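Local coordinates for MutT/nudix family protein (Streptococcus pneumoniae, PDB 4HFQ) that hydrolyses UDP-X substrates, including precursors of peptidoglycan biosynthesis, as a diphosphatase of the Nudix family, at residues A[130-136]-A[199-203]. Sequence-based numbering, arbitrary orientation.
With GOL (glycerol), chain K.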
loop_
_atom_site.group_PDB
_atom_site.type_symbol
_atom_site.label_atom_id
_atom_site.label_comp_id
_atom_site.label_asym_id
_atom_site.label_seq_id
_atom_site.Cartn_x
_atom_site.Cartn_y
_atom_site.Cartn_z
ATOM N N VAL A 130 5.353 -6.369 -7.331
ATOM C CA VAL A 130 4.523 -5.434 -6.555
ATOM C C VAL A 130 5.393 -4.204 -6.302
ATOM O O VAL A 130 6.352 -4.265 -5.528
ATOM C CB VAL A 130 4.015 -6.022 -5.217
ATOM C CG1 VAL A 130 3.089 -5.020 -4.535
ATOM C CG2 VAL A 130 3.271 -7.328 -5.445
ATOM N N PHE A 131 5.100 -3.122 -7.026
ATOM C CA PHE A 131 5.855 -1.869 -6.913
ATOM C C PHE A 131 5.231 -0.905 -5.902
ATOM O O PHE A 131 4.003 -0.803 -5.785
ATOM C CB PHE A 131 5.900 -1.131 -8.262
ATOM C CG PHE A 131 6.672 -1.830 -9.348
ATOM C CD1 PHE A 131 8.032 -2.056 -9.228
ATOM C CD2 PHE A 131 6.029 -2.215 -10.516
ATOM C CE1 PHE A 131 8.747 -2.659 -10.265
ATOM C CE2 PHE A 131 6.735 -2.819 -11.552
ATOM C CZ PHE A 131 8.093 -3.040 -11.419
ATOM N N ASP A 132 6.098 -0.157 -5.234
ATOM C CA ASP A 132 5.691 0.958 -4.374
ATOM C C ASP A 132 5.712 2.225 -5.219
ATOM O O ASP A 132 6.798 2.669 -5.647
ATOM C CB ASP A 132 6.675 1.070 -3.202
ATOM C CG ASP A 132 6.357 2.205 -2.246
ATOM O OD1 ASP A 132 5.318 2.883 -2.371
ATOM O OD2 ASP A 132 7.204 2.400 -1.360
ATOM N N THR A 133 4.552 2.851 -5.433
ATOM C CA THR A 133 4.560 4.094 -6.234
ATOM C C THR A 133 5.345 5.217 -5.590
ATOM O O THR A 133 5.842 6.110 -6.286
ATOM C CB THR A 133 3.158 4.599 -6.598
ATOM O OG1 THR A 133 2.417 4.857 -5.391
ATOM C CG2 THR A 133 2.416 3.606 -7.467
ATOM N N ASN A 134 5.508 5.180 -4.273
ATOM C CA ASN A 134 6.327 6.218 -3.632
ATOM C C ASN A 134 7.766 6.151 -4.089
ATOM O O ASN A 134 8.453 7.176 -4.089
ATOM C CB ASN A 134 6.251 6.145 -2.103
ATOM C CG ASN A 134 5.061 6.880 -1.536
ATOM O OD1 ASN A 134 4.089 7.180 -2.213
ATOM N ND2 ASN A 134 5.120 7.149 -0.229
ATOM N N ARG A 135 8.221 4.964 -4.492
ATOM C CA ARG A 135 9.578 4.792 -5.023
ATOM C C ARG A 135 9.699 5.207 -6.484
ATOM O O ARG A 135 10.635 5.931 -6.849
ATOM C CB ARG A 135 10.032 3.337 -4.846
ATOM C CG ARG A 135 11.385 3.020 -5.493
ATOM C CD ARG A 135 11.854 1.622 -5.107
ATOM N NE ARG A 135 12.130 1.511 -3.678
ATOM C CZ ARG A 135 13.298 1.800 -3.115
ATOM N NH1 ARG A 135 14.316 2.211 -3.860
ATOM N NH2 ARG A 135 13.455 1.697 -1.806
ATOM N N PHE A 136 8.758 4.776 -7.313
ATOM C CA PHE A 136 8.925 4.894 -8.771
ATOM C C PHE A 136 8.186 6.049 -9.409
ATOM O O PHE A 136 8.573 6.493 -10.486
ATOM C CB PHE A 136 8.489 3.602 -9.460
ATOM C CG PHE A 136 9.435 2.469 -9.242
ATOM C CD1 PHE A 136 10.558 2.314 -10.063
ATOM C CD2 PHE A 136 9.219 1.556 -8.214
ATOM C CE1 PHE A 136 11.438 1.266 -9.853
ATOM C CE2 PHE A 136 10.105 0.522 -7.998
ATOM C CZ PHE A 136 11.214 0.362 -8.821
ATOM N N GLY A 199 13.970 -13.107 -10.187
ATOM C CA GLY A 199 12.701 -13.467 -9.576
ATOM C C GLY A 199 11.766 -12.277 -9.454
ATOM O O GLY A 199 12.098 -11.132 -9.799
ATOM N N GLN A 200 10.580 -12.581 -8.957
ATOM C CA GLN A 200 9.556 -11.592 -8.667
ATOM C C GLN A 200 10.114 -10.346 -7.970
ATOM O O GLN A 200 10.874 -10.456 -7.003
ATOM C CB GLN A 200 8.529 -12.257 -7.762
ATOM C CG GLN A 200 7.350 -11.349 -7.459
ATOM C CD GLN A 200 6.247 -12.130 -6.809
ATOM O OE1 GLN A 200 5.312 -12.589 -7.482
ATOM N NE2 GLN A 200 6.363 -12.328 -5.504
ATOM N N TYR A 201 9.712 -9.168 -8.449
ATOM C CA TYR A 201 10.141 -7.907 -7.847
ATOM C C TYR A 201 9.186 -7.486 -6.727
ATOM O O TYR A 201 7.994 -7.415 -6.955
ATOM C CB TYR A 201 10.216 -6.796 -8.908
ATOM C CG TYR A 201 10.746 -5.509 -8.330
ATOM C CD1 TYR A 201 9.901 -4.653 -7.615
ATOM C CD2 TYR A 201 12.099 -5.162 -8.449
ATOM C CE1 TYR A 201 10.386 -3.492 -7.036
ATOM C CE2 TYR A 201 12.587 -3.991 -7.879
ATOM C CZ TYR A 201 11.730 -3.171 -7.177
ATOM O OH TYR A 201 12.229 -2.025 -6.596
ATOM N N LEU A 202 9.718 -7.210 -5.545
ATOM C CA LEU A 202 8.922 -6.723 -4.427
ATOM C C LEU A 202 9.585 -5.533 -3.763
ATOM O O LEU A 202 10.727 -5.626 -3.311
ATOM C CB LEU A 202 8.773 -7.790 -3.344
ATOM C CG LEU A 202 8.140 -9.126 -3.709
ATOM C CD1 LEU A 202 8.305 -10.020 -2.491
ATOM C CD2 LEU A 202 6.675 -8.964 -4.090
ATOM N N ASP A 203 8.876 -4.418 -3.670
ATOM C CA ASP A 203 9.361 -3.319 -2.832
ATOM C C ASP A 203 9.074 -3.560 -1.355
ATOM O O ASP A 203 8.076 -4.171 -1.010
ATOM C CB ASP A 203 8.764 -1.990 -3.287
ATOM C CG ASP A 203 9.466 -1.416 -4.502
ATOM O OD1 ASP A 203 10.724 -1.458 -4.554
ATOM O OD2 ASP A 203 8.767 -0.892 -5.387
HETATM C C1 GOL K . 12.374 -1.316 -2.013
HETATM O O1 GOL K . 13.006 -2.281 -2.860
HETATM C C2 GOL K . 12.107 -1.821 -0.592
HETATM O O2 GOL K . 12.928 -2.941 -0.243
HETATM C C3 GOL K . 12.406 -0.684 0.378
HETATM O O3 GOL K . 11.478 0.389 0.166
#
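Val130 pairs with Leu202 as a parallel beta bridge that adds the chain's C-terminal residues to strand 120-132. Val130 N donates to Tyr201 O (2.9 Å), and Val130 O receives Asp203 N. The ladder is then continued by a side chain: Asp203, the last residue, turns its carboxylate to the opposing backbone, and OD2 takes Asp132 N through its anti lone pair, nearly straight at 174°. Its other oxygen, OD1, accepts the Tyr201 hydroxyl (OH to OD1, 2.6 Å). OD1 also forms a salt bridge with Arg135 NE, while Arg135 NH2 donates to O3 of a glycerol, probably from the crystallisation liquor. An acidic residue suits this place, since its two oxygens serve separate donors.

Phe131, Phe136 and Tyr201 form an aromatic cluster, their flat rings suited to filling the space against helix 184-194. Phe131 CE1 lies over a face of the Tyr201 ring, 3.5 Å from Tyr201 CD1, whereas Phe136 presents its edge to Tyr201 OH. Branched Val130 and Leu202 give apolar contact on one face of the sheet (CG2 to CD2, 4.0 Å). Asp132, at the N-cap, has a carboxylate short enough for OD1 to accept Asn134 N from above its plane; OD1 also takes Gln142 NE2.

The tail thus adds a short parallel strand to the mixed Nudix sheet, where strand 120-132 also pairs with strand 143-153. Phe146 and Leu127 of the second subunit meet Val130 and Leu202 respectively, and that subunit also bonds to the Asp203 backbone.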